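Local coordinates for protein acetylxylan esterase (Geobacillus stearothermophilus, PDB 5BN1) that removes acetyl groups from the xylose units of xylan and xylo-oligosaccharides, acting as a serine esterase of the SGNH (GDSL) hydrolase group, at residues A[43-46]-A[47-51]; A[67-70]-A[71-75]; A[116-119]-A[120-124]; A[138-142]-A[143-147]; A[184-187]-A[188-192]. The protein carries 1 engineered substitution. All coordinates share one frame; numbering follows the deposited sequence.

Interaction 1: residues A[43-46]-A[47-51]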
# COMPACT_ATOMS: atom_id res chain seq x y z
N GLY A 43 3.18 -20.09 -25.21
CA GLY A 43 3.38 -21.28 -24.42
C GLY A 43 3.04 -22.53 -25.06
O GLY A 43 3.72 -23.59 -24.82
N LEU A 44 1.94 -22.65 -25.84
CA LEU A 44 1.56 -23.80 -26.60
C LEU A 44 2.66 -24.14 -27.68
O LEU A 44 3.00 -25.30 -27.90
CB LEU A 44 0.21 -23.65 -27.26
CG LEU A 44 -0.99 -23.87 -26.27
CD1 LEU A 44 -2.23 -23.25 -26.78
CD2 LEU A 44 -1.12 -25.41 -26.07
N LEU A 45 3.15 -23.09 -28.31
CA LEU A 45 4.22 -23.36 -29.34
C LEU A 45 5.51 -23.89 -28.67
O LEU A 45 6.09 -24.86 -29.25
CB LEU A 45 4.48 -22.07 -30.17
CG LEU A 45 3.48 -21.66 -31.20
CD1 LEU A 45 3.79 -20.27 -31.62
CD2 LEU A 45 3.43 -22.68 -32.34
N GLN A 46 5.87 -23.36 -27.52
CA GLN A 46 7.03 -23.87 -26.79
C GLN A 46 6.82 -25.25 -26.29
O GLN A 46 7.79 -26.09 -26.31
CB GLN A 46 7.50 -22.97 -25.78
CG GLN A 46 8.81 -23.38 -25.14
CD GLN A 46 9.55 -22.16 -24.55
OE1 GLN A 46 9.10 -21.53 -23.58
NE2 GLN A 46 10.62 -21.71 -25.26
N ALA A 47 5.60 -25.58 -25.84
CA ALA A 47 5.31 -26.90 -25.32
C ALA A 47 5.33 -27.96 -26.41
O ALA A 47 5.82 -29.10 -26.18
CB ALA A 47 3.98 -26.90 -24.60
N VAL A 48 4.90 -27.62 -27.63
CA VAL A 48 4.58 -28.60 -28.63
C VAL A 48 5.73 -28.51 -29.73
O VAL A 48 6.12 -29.56 -30.21
CB VAL A 48 3.17 -28.46 -29.23
CG1 VAL A 48 2.87 -29.44 -30.32
CG2 VAL A 48 2.09 -28.60 -28.15
N TYR A 49 6.24 -27.31 -30.02
CA TYR A 49 7.32 -27.06 -31.00
C TYR A 49 8.47 -26.30 -30.42
O TYR A 49 8.81 -25.20 -30.72
CB TYR A 49 6.71 -26.26 -32.18
CG TYR A 49 5.58 -26.91 -32.95
CD1 TYR A 49 4.27 -26.82 -32.57
CD2 TYR A 49 5.81 -27.47 -34.22
CE1 TYR A 49 3.20 -27.36 -33.30
CE2 TYR A 49 4.76 -27.95 -34.99
CZ TYR A 49 3.44 -27.90 -34.56
OH TYR A 49 2.40 -28.36 -35.40
N PRO A 50 9.20 -26.88 -29.36
CA PRO A 50 10.21 -26.13 -28.65
C PRO A 50 11.42 -25.76 -29.46
O PRO A 50 12.05 -24.72 -29.23
CB PRO A 50 10.61 -27.12 -27.49
CG PRO A 50 10.11 -28.39 -27.98
CD PRO A 50 8.92 -28.20 -28.81
N GLU A 51 11.57 -26.52 -30.53
CA GLU A 51 12.62 -26.20 -31.50
C GLU A 51 12.28 -25.08 -32.44
O GLU A 51 13.17 -24.56 -33.09
CB GLU A 51 12.90 -27.49 -32.32
CG GLU A 51 11.90 -27.84 -33.40
CD GLU A 51 10.53 -28.37 -33.00
OE1 GLU A 51 10.33 -28.72 -31.83
OE2 GLU A 51 9.63 -28.40 -33.86
O HOH W 1 10.71 -22.84 -27.98

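Interaction 2: residues A[67-70]-A[71-75]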
# COMPACT_ATOMS: atom_id res chain seq x y z
N ARG A 67 -6.69 4.29 -34.59
CA ARG A 67 -6.17 5.64 -34.62
C ARG A 67 -4.97 5.70 -33.65
O ARG A 67 -3.89 6.27 -33.91
CB ARG A 67 -7.21 6.60 -34.22
CG ARG A 67 -6.73 8.06 -34.22
CD ARG A 67 -7.80 8.98 -33.62
NE ARG A 67 -9.12 8.94 -34.28
CZ ARG A 67 -10.29 9.16 -33.71
NH1 ARG A 67 -10.39 9.34 -32.35
NH2 ARG A 67 -11.38 9.16 -34.40
N ASP A 68 -5.09 5.03 -32.46
CA ASP A 68 -3.98 4.97 -31.58
C ASP A 68 -2.85 4.12 -32.11
O ASP A 68 -1.66 4.43 -31.86
CB ASP A 68 -4.44 4.40 -30.23
CG ASP A 68 -5.50 5.24 -29.60
OD1 ASP A 68 -5.26 6.47 -29.35
OD2 ASP A 68 -6.59 4.73 -29.22
N LEU A 69 -3.16 3.03 -32.77
CA LEU A 69 -2.10 2.23 -33.44
C LEU A 69 -1.28 3.05 -34.40
O LEU A 69 -0.09 3.04 -34.35
CB LEU A 69 -2.64 1.03 -34.15
CG LEU A 69 -3.37 -0.03 -33.36
CD1 LEU A 69 -3.50 -1.32 -34.10
CD2 LEU A 69 -2.73 -0.35 -32.04
N LYS A 70 -1.99 3.85 -35.18
CA LYS A 70 -1.25 4.70 -36.15
C LYS A 70 -0.31 5.62 -35.47
O LYS A 70 0.81 5.82 -35.93
CB LYS A 70 -2.22 5.47 -37.03
CG LYS A 70 -1.48 6.46 -38.00
CD LYS A 70 -2.56 7.13 -38.79
CE LYS A 70 -1.99 8.15 -39.78
NZ LYS A 70 -3.13 9.02 -40.26
N ALA A 71 -0.72 6.21 -34.34
CA ALA A 71 0.08 7.22 -33.69
C ALA A 71 1.38 6.63 -33.14
O ALA A 71 2.36 7.38 -32.94
CB ALA A 71 -0.75 7.92 -32.61
N ARG A 72 1.43 5.34 -32.84
CA ARG A 72 2.58 4.67 -32.25
C ARG A 72 3.27 3.66 -33.11
O ARG A 72 4.14 2.92 -32.70
CB ARG A 72 2.26 4.05 -30.86
CG ARG A 72 1.27 2.90 -30.86
CD ARG A 72 0.77 2.67 -29.46
NE ARG A 72 -0.17 1.57 -29.37
CZ ARG A 72 0.14 0.28 -29.16
NH1 ARG A 72 1.43 -0.15 -29.12
NH2 ARG A 72 -0.79 -0.68 -29.11
N TRP A 73 2.89 3.59 -34.37
CA TRP A 73 3.26 2.52 -35.26
C TRP A 73 4.80 2.57 -35.51
O TRP A 73 5.45 1.53 -35.56
CB TRP A 73 2.51 2.61 -36.61
CG TRP A 73 2.57 1.35 -37.35
CD1 TRP A 73 3.35 1.03 -38.46
CD2 TRP A 73 1.78 0.21 -37.10
NE1 TRP A 73 3.07 -0.24 -38.84
CE2 TRP A 73 2.05 -0.75 -38.07
CE3 TRP A 73 0.77 -0.08 -36.12
CZ2 TRP A 73 1.46 -1.96 -38.11
CZ3 TRP A 73 0.15 -1.26 -36.18
CH2 TRP A 73 0.48 -2.23 -37.13
N GLU A 74 5.34 3.76 -35.71
CA GLU A 74 6.76 3.81 -36.02
C GLU A 74 7.60 3.27 -34.87
O GLU A 74 8.50 2.46 -35.12
CB GLU A 74 7.16 5.28 -36.27
CG GLU A 74 8.61 5.50 -36.69
CD GLU A 74 9.05 4.71 -37.91
OE1 GLU A 74 10.22 4.20 -37.81
OE2 GLU A 74 8.27 4.59 -38.91
N GLU A 75 7.33 3.72 -33.68
CA GLU A 75 8.08 3.31 -32.53
C GLU A 75 7.78 1.88 -32.13
O GLU A 75 8.65 1.08 -31.80
CB GLU A 75 7.92 4.32 -31.44
CG GLU A 75 8.17 3.96 -30.00
CD GLU A 75 7.29 4.87 -29.10
OE1 GLU A 75 6.04 4.60 -28.90
OE2 GLU A 75 7.86 5.91 -28.64
O HOH W 2 3.79 6.29 -35.79

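Interaction 3: residues A[116-119]-A[120-124]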
# COMPACT_ATOMS: atom_id res chain seq x y z
N THR A 116 -7.25 3.70 -42.26
CA THR A 116 -6.09 3.67 -41.44
C THR A 116 -5.51 2.20 -41.39
O THR A 116 -4.32 2.04 -41.54
CB THR A 116 -6.42 4.16 -40.01
OG1 THR A 116 -6.97 5.50 -40.07
CG2 THR A 116 -5.22 4.15 -39.12
N LEU A 117 -6.37 1.22 -41.24
CA LEU A 117 -5.89 -0.15 -41.13
C LEU A 117 -5.19 -0.53 -42.45
O LEU A 117 -4.12 -1.10 -42.43
CB LEU A 117 -6.99 -1.12 -40.81
CG LEU A 117 -6.57 -2.61 -40.62
CD1 LEU A 117 -5.49 -2.76 -39.56
CD2 LEU A 117 -7.77 -3.44 -40.30
N ARG A 118 -5.88 -0.16 -43.51
CA ARG A 118 -5.35 -0.46 -44.86
C ARG A 118 -3.99 0.18 -45.00
O ARG A 118 -3.05 -0.47 -45.52
CB ARG A 118 -6.34 -0.03 -45.95
CG ARG A 118 -5.79 -0.22 -47.37
CD ARG A 118 -6.94 0.07 -48.29
NE ARG A 118 -6.45 -0.00 -49.66
CZ ARG A 118 -5.87 1.01 -50.24
NH1 ARG A 118 -5.65 2.21 -49.75
NH2 ARG A 118 -5.49 0.81 -51.53
N SER A 119 -3.84 1.44 -44.64
CA SER A 119 -2.60 2.09 -44.76
C SER A 119 -1.49 1.52 -43.94
O SER A 119 -0.32 1.36 -44.38
CB SER A 119 -2.72 3.56 -44.39
OG SER A 119 -1.50 4.23 -44.45
N LEU A 120 -1.81 1.10 -42.72
CA LEU A 120 -0.83 0.47 -41.86
C LEU A 120 -0.37 -0.86 -42.52
O LEU A 120 0.82 -1.17 -42.41
CB LEU A 120 -1.43 0.20 -40.44
CG LEU A 120 -1.55 1.50 -39.68
CD1 LEU A 120 -2.28 1.18 -38.35
CD2 LEU A 120 -0.33 2.27 -39.34
N VAL A 121 -1.24 -1.64 -43.04
CA VAL A 121 -0.91 -2.94 -43.62
C VAL A 121 -0.03 -2.72 -44.84
O VAL A 121 1.00 -3.34 -44.99
CB VAL A 121 -2.07 -3.78 -43.93
CG1 VAL A 121 -1.71 -5.04 -44.63
CG2 VAL A 121 -2.84 -4.13 -42.61
N LEU A 122 -0.44 -1.77 -45.69
CA LEU A 122 0.39 -1.57 -46.89
C LEU A 122 1.70 -1.00 -46.60
O LEU A 122 2.69 -1.37 -47.37
CB LEU A 122 -0.43 -0.61 -47.86
CG LEU A 122 -1.65 -1.11 -48.50
CD1 LEU A 122 -2.43 0.03 -49.25
CD2 LEU A 122 -1.35 -2.30 -49.41
N GLU A 123 1.88 -0.15 -45.63
CA GLU A 123 3.16 0.43 -45.25
C GLU A 123 4.09 -0.67 -44.67
O GLU A 123 5.32 -0.66 -44.82
CB GLU A 123 2.96 1.56 -44.18
CG GLU A 123 4.21 2.04 -43.46
CD GLU A 123 3.94 2.92 -42.23
OE1 GLU A 123 2.77 3.37 -41.97
OE2 GLU A 123 4.96 3.15 -41.53
N THR A 124 3.47 -1.56 -43.90
CA THR A 124 4.23 -2.55 -43.18
C THR A 124 4.65 -3.76 -44.06
O THR A 124 5.74 -4.31 -43.89
CB THR A 124 3.36 -3.04 -41.94
OG1 THR A 124 3.08 -1.85 -41.18
CG2 THR A 124 4.20 -4.04 -41.12
O HOH W 3 0.43 4.08 -42.51

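Interaction 4: residues A[138-142]-A[143-147]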
# COMPACT_ATOMS: atom_id res chain seq x y z
N TYR A 138 -17.04 -9.64 -30.89
CA TYR A 138 -17.99 -9.25 -29.81
C TYR A 138 -18.63 -10.51 -29.39
O TYR A 138 -19.17 -11.27 -30.22
CB TYR A 138 -18.95 -8.20 -30.26
CG TYR A 138 -19.80 -7.57 -29.17
CD1 TYR A 138 -19.19 -6.99 -28.08
CD2 TYR A 138 -21.16 -7.45 -29.30
CE1 TYR A 138 -19.91 -6.35 -27.11
CE2 TYR A 138 -21.90 -6.81 -28.31
CZ TYR A 138 -21.26 -6.24 -27.25
OH TYR A 138 -22.06 -5.56 -26.32
N ILE A 139 -18.56 -10.81 -28.06
CA ILE A 139 -19.02 -12.11 -27.63
C ILE A 139 -20.51 -12.05 -27.38
O ILE A 139 -21.04 -11.78 -26.29
CB ILE A 139 -18.21 -12.56 -26.37
CG1 ILE A 139 -16.74 -12.54 -26.66
CG2 ILE A 139 -18.72 -13.95 -25.90
CD1 ILE A 139 -15.82 -12.80 -25.46
N GLU A 140 -21.28 -12.24 -28.47
CA GLU A 140 -22.71 -12.01 -28.52
C GLU A 140 -23.22 -12.83 -29.71
O GLU A 140 -22.69 -12.60 -30.82
CB GLU A 140 -23.02 -10.47 -28.76
CG GLU A 140 -24.45 -10.22 -29.06
CD GLU A 140 -25.40 -10.79 -28.06
OE1 GLU A 140 -25.30 -10.44 -26.83
OE2 GLU A 140 -26.26 -11.67 -28.42
N GLY A 141 -24.07 -13.82 -29.52
CA GLY A 141 -24.51 -14.69 -30.61
C GLY A 141 -25.63 -14.14 -31.44
O GLY A 141 -25.86 -14.67 -32.55
N ASN A 142 -26.28 -13.10 -30.99
CA ASN A 142 -27.38 -12.47 -31.81
C ASN A 142 -26.80 -11.52 -32.82
O ASN A 142 -26.35 -10.43 -32.48
CB ASN A 142 -28.42 -11.81 -30.95
CG ASN A 142 -29.54 -11.14 -31.76
OD1 ASN A 142 -29.64 -11.39 -32.96
ND2 ASN A 142 -30.27 -10.25 -31.15
N GLU A 143 -26.83 -11.92 -34.12
CA GLU A 143 -26.27 -11.13 -35.19
C GLU A 143 -26.98 -9.81 -35.34
O GLU A 143 -26.35 -8.90 -35.93
CB GLU A 143 -26.40 -11.87 -36.53
CG GLU A 143 -25.54 -13.05 -36.66
CD GLU A 143 -25.77 -13.86 -37.97
OE1 GLU A 143 -26.64 -13.49 -38.77
OE2 GLU A 143 -25.16 -14.91 -38.05
N GLN A 144 -28.18 -9.66 -34.82
CA GLN A 144 -28.92 -8.42 -34.94
C GLN A 144 -28.74 -7.48 -33.72
O GLN A 144 -29.25 -6.37 -33.67
CB GLN A 144 -30.40 -8.67 -35.15
CG GLN A 144 -30.64 -9.24 -36.60
CD GLN A 144 -29.78 -8.60 -37.78
OE1 GLN A 144 -29.77 -7.36 -38.05
NE2 GLN A 144 -28.99 -9.45 -38.43
N ASP A 145 -27.96 -7.95 -32.71
CA ASP A 145 -27.63 -6.98 -31.66
C ASP A 145 -26.84 -5.87 -32.36
O ASP A 145 -25.91 -6.13 -33.11
CB ASP A 145 -26.74 -7.66 -30.58
CG ASP A 145 -26.20 -6.69 -29.53
OD1 ASP A 145 -25.17 -6.12 -29.78
OD2 ASP A 145 -26.94 -6.54 -28.55
N PRO A 146 -27.16 -4.60 -32.09
CA PRO A 146 -26.51 -3.58 -32.86
C PRO A 146 -25.03 -3.56 -32.87
O PRO A 146 -24.34 -3.35 -33.87
CB PRO A 146 -27.07 -2.27 -32.22
CG PRO A 146 -28.37 -2.63 -31.71
CD PRO A 146 -28.26 -4.09 -31.28
N MET A 147 -24.40 -3.80 -31.70
CA MET A 147 -22.94 -3.72 -31.62
C MET A 147 -22.34 -5.00 -32.31
O MET A 147 -21.28 -4.87 -32.91
CB MET A 147 -22.42 -3.61 -30.18
CG MET A 147 -20.95 -3.57 -30.14
SD MET A 147 -20.32 -2.95 -28.54
CE MET A 147 -18.64 -3.45 -28.67

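Interaction 5: residues A[184-187]-A[188-192]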
# COMPACT_ATOMS: atom_id res chain seq x y z
N TYR A 184 -24.00 -19.06 -23.14
CA TYR A 184 -24.45 -17.67 -23.12
C TYR A 184 -23.20 -16.81 -22.95
O TYR A 184 -22.24 -17.14 -22.27
CB TYR A 184 -25.40 -17.46 -21.91
CG TYR A 184 -26.05 -16.10 -21.91
CD1 TYR A 184 -27.12 -15.75 -22.71
CD2 TYR A 184 -25.55 -15.12 -21.05
CE1 TYR A 184 -27.64 -14.46 -22.71
CE2 TYR A 184 -26.09 -13.87 -21.04
CZ TYR A 184 -27.14 -13.51 -21.84
OH TYR A 184 -27.61 -12.23 -21.77
N PRO A 185 -23.23 -15.57 -23.51
CA PRO A 185 -21.98 -14.78 -23.44
C PRO A 185 -21.36 -14.56 -22.03
O PRO A 185 -20.15 -14.56 -21.91
CB PRO A 185 -22.46 -13.48 -24.09
CG PRO A 185 -23.43 -13.85 -25.13
CD PRO A 185 -24.24 -14.92 -24.40
N ALA A 186 -22.20 -14.33 -21.04
CA ALA A 186 -21.69 -14.07 -19.70
C ALA A 186 -20.83 -15.20 -19.14
O ALA A 186 -20.04 -14.97 -18.27
CB ALA A 186 -22.84 -13.84 -18.78
N ALA A 187 -20.99 -16.41 -19.68
CA ALA A 187 -20.12 -17.53 -19.30
C ALA A 187 -18.67 -17.37 -19.76
O ALA A 187 -17.76 -17.98 -19.16
CB ALA A 187 -20.72 -18.85 -19.75
N LEU A 188 -18.46 -16.57 -20.80
CA LEU A 188 -17.16 -16.25 -21.30
C LEU A 188 -16.70 -14.83 -20.94
O LEU A 188 -15.49 -14.58 -20.75
CB LEU A 188 -17.15 -16.35 -22.84
CG LEU A 188 -17.33 -17.79 -23.39
CD1 LEU A 188 -17.62 -17.66 -24.90
CD2 LEU A 188 -16.06 -18.56 -23.12
N ALA A 189 -17.61 -13.85 -20.89
CA ALA A 189 -17.28 -12.47 -20.67
C ALA A 189 -18.50 -11.69 -20.23
O ALA A 189 -19.47 -11.48 -20.97
CB ALA A 189 -16.69 -11.79 -21.94
N TRP A 190 -18.50 -11.26 -18.97
CA TRP A 190 -19.56 -10.44 -18.49
C TRP A 190 -19.82 -9.21 -19.40
O TRP A 190 -21.00 -8.89 -19.59
CB TRP A 190 -19.35 -9.93 -17.08
CG TRP A 190 -19.73 -10.87 -15.96
CD1 TRP A 190 -20.13 -12.15 -16.04
CD2 TRP A 190 -19.72 -10.50 -14.56
NE1 TRP A 190 -20.40 -12.62 -14.74
CE2 TRP A 190 -20.18 -11.63 -13.85
CE3 TRP A 190 -19.43 -9.33 -13.89
CZ2 TRP A 190 -20.31 -11.60 -12.46
CZ3 TRP A 190 -19.53 -9.33 -12.43
CH2 TRP A 190 -20.02 -10.43 -11.80
N ASP A 191 -18.76 -8.58 -19.88
CA ASP A 191 -18.99 -7.34 -20.67
C ASP A 191 -18.95 -7.68 -22.18
O ASP A 191 -19.02 -6.71 -22.95
CB ASP A 191 -17.91 -6.32 -20.30
CG ASP A 191 -16.53 -6.69 -20.65
OD1 ASP A 191 -16.26 -7.69 -21.38
OD2 ASP A 191 -15.58 -5.97 -20.16
N ARG A 192 -18.94 -8.93 -22.56
CA ARG A 192 -18.92 -9.34 -23.95
C ARG A 192 -17.68 -9.01 -24.68
O ARG A 192 -17.71 -9.20 -25.94
CB ARG A 192 -20.25 -8.99 -24.70
CG ARG A 192 -21.49 -9.64 -24.10
CD ARG A 192 -22.76 -9.26 -24.81
NE ARG A 192 -23.24 -7.93 -24.33
CZ ARG A 192 -24.20 -7.21 -24.93
NH1 ARG A 192 -24.82 -7.76 -25.94
NH2 ARG A 192 -24.59 -6.04 -24.50

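Interaction 1: residues A[43-46]-A[47-51]
L45 and Y49 meet at the C-terminal end of helix 37-48, on one of the helices that flank the parallel sheet of this SGNH hydrolase. The contact is local, one helical turn and the exit from it. Y49 is the first residue to leave helical backbone angles. The carbonyl of L45 takes two donors. Y49 N is the close one, at 2.6 Å from L45 O and tilted 25° from the carbonyl plane. V48 N is the weak one, at 3.4 Å from L45 O. V48 N also points at L44 O, again weakly, so its proton is shared between two acceptors and held firmly by neither. One step earlier the pattern is more regular, and A47 N donates to G43 O over 2.9 Å. The regular bonding stops at P50, whose nitrogen has no hydrogen to give. Q46 O instead lies against the proline ring, 3.2 Å from P50 CB. The side chains follow the same turn. L45 CD2 approaches the ring of Y49 obliquely, 4.2 Å from Y49 CD1. The other end of Y49 turns to a second subunit, where its OH makes a weak hydrogen bond with S218 N. E51 OE1 forms a salt bridge with R217 of that second subunit. Q46 has CG anti to its backbone nitrogen (chi1 -172°), and its extended chain carries the amide to a bridging water. Q46 NE2 donates to that water over 2.9 Å. The water donates in turn to P50 O, 2.6 Å away.

Interaction 2: residues A[67-70]-A[71-75]
R72 and W73 both pack against L69 on the inner side of helix 66-78, a helix that flanks the parallel sheet of the SGNH fold. L69 and R72 run side by side and point the same way. L69 CD2 lies 3.5 Å from R72 NH2 and approaches the guanidinium obliquely. R72 sets off between its backbone nitrogen and carbonyl carbon (chi1 67°), then stays extended to NE. The aliphatic start of that chain passes the helix carbonyls, with R72 CG 3.5 Å from D68 O. Beyond the contact, R72 NH1 makes a salt bridge with D76 and a hydrogen bond with K59 O. W73 meets the base of the L69 side chain, while R72 lies along its end. The CG of W73 stands anti to the backbone nitrogen (chi1 -163°), which brings CE3 to 4.1 Å from L69 CB. L69 O lies at the edge of the indole, near its plane. W73 NE1 bonds to T124. The backbone here is kinked. R72 N bonds to L69 O, three residues back, sitting above that carbonyl plane by 59°, and also, weakly, to D68 O. W73 N makes a weak bond to K70 O. E74 N and E75 N have no bond to the turn before. A water bridges the break: it donates to K70 O over 3.0 Å and accepts from E74 N, also at 3.0 Å.

Interaction 3: residues A[116-119]-A[120-124]
R118 and L122 sit one turn apart on helix 110-124. The methyl L122 CD1 rests over the centre of one guanidinium face, 3.7 Å from R118 CZ. R118 reaches this place with CG anti to the backbone nitrogen (chi1 175°) and an extended chain to NE. R118 NE makes a salt bridge with E164 of helix 146-165, which fixes the group further. On the exposed side, S119 and E123 are joined by a water, 2.7 Å from S119 OG and 2.5 Å from E123 OE1, to which it donates. Toward the protein, L117 CD1 packs on V121 CG2 at 4.3 Å. L117 also meets helix 146-165, and V121 packs against I131 and L133 of strand 130-134. The backbone beneath is regular: L122 N donates to R118 O over 2.9 Å, and its neighbours repeat the pattern. At the end of the helix, L120 O is gripped twice, by T124 N at 3.1 Å and by T124 OG1 at 2.7 Å. With its proton used on L120 O, T124 OG1 can act only as acceptor toward a further N-H, here that of the W73 indole.

Interaction 4: residues A[138-142]-A[143-147]
The ring of Y138 carries M147 over one face and D145 at its edge, where the loop after strand 130-134 enters helix 146-165. This is a Met-aromatic contact. M147 SD stands 4.0 Å from the centroid of the Y138 ring, and M147 CG makes a CH-pi contact there. M147 has CG anti to its backbone nitrogen (chi1 178°), and its extended chain crosses the ring at about a right angle. The methyl M147 CE ends 3.5 Å from Y138 CE1. D145 OD1 comes near the ring plane, 3.7 Å from Y138 CE2. The carboxylates of E140 and D145 are stacked, their planes 19° apart. R192 NH1, in a salt bridge with E140 and a weaker pairing with D145, probably offsets their like charges. Both Y138 OH and the D145 carboxylate also bond to Y184 OH of a third subunit. D145 is the N-cap of the helix, and D145 OD1 accepts a weak bond from M147 N and a hydrogen bond from R148 N. A type I turn from N142 ends at D145, closed by D145 N to N142 O at 3.0 Å. The side chain of N142 adds an Asx turn, in which Q144 N donates to N142 OD1 over 2.9 Å.

Interaction 5: residues A[184-187]-A[188-192]
The loop between helix 172-180 and helix 197-211 carries D191, the probable charge-relay aspartate, and P185 holds its first turns together. P185 O accepts from two backbone donors. A189 N lies in the carbonyl plane, 2.8 Å from P185 O. L188 N comes from above that plane, at 2.9 Å from P185 O. Residues 185-187 have helical angles, but the regular helix bonds are missing. Next comes a type I turn from A189 to R192, closed by R192 N to A189 O at 3.1 Å. This turn runs into the Asp-x-x-His block of SGNH hydrolases. D191 lies inside it, and D191 OD2 bonds to H194 ND1, consistent with a catalytic triad completed by S15. D191 OD1 accepts from V193 N, which steadies the carboxylate. The side chains pack round this frame. W190 turns an edge to the backbone, with CD1 3.6 Å from A186 O. The same CD1 lies 4.2 Å from A186 CB. The indole goes to a third subunit, stacking on W95 there and donating from NE1 to D99. R192 takes a left-handed backbone conformation (phi 67°). Its CG, anti to the carbonyl carbon (chi1 -60°), touches P185 CB at 4.0 Å, and its polar end is held by E140. L188 fills the inner side against F176 and V179 of helix 172-180.

The five contacts follow one another along the chain, and none nests in or crosses another. Interactions 1 to 3 span single helical turns; interactions 4 and 5 close turns within loops. Interaction 1 ends helix 37-48 and stands apart, its centre 30 to 35 Å from the others. Interaction 2 lies within helix 66-78 and interaction 3 at the end of helix 110-124. Their centres are 11 Å apart, and the helices touch through W73 against L120 and K70 against T116. Interaction 4 leads into helix 146-165. Interaction 5 lies in the loop before helix 197-211. These two loops are tied by I139 N to R192 O at 2.8 Å, and both meet the third subunit.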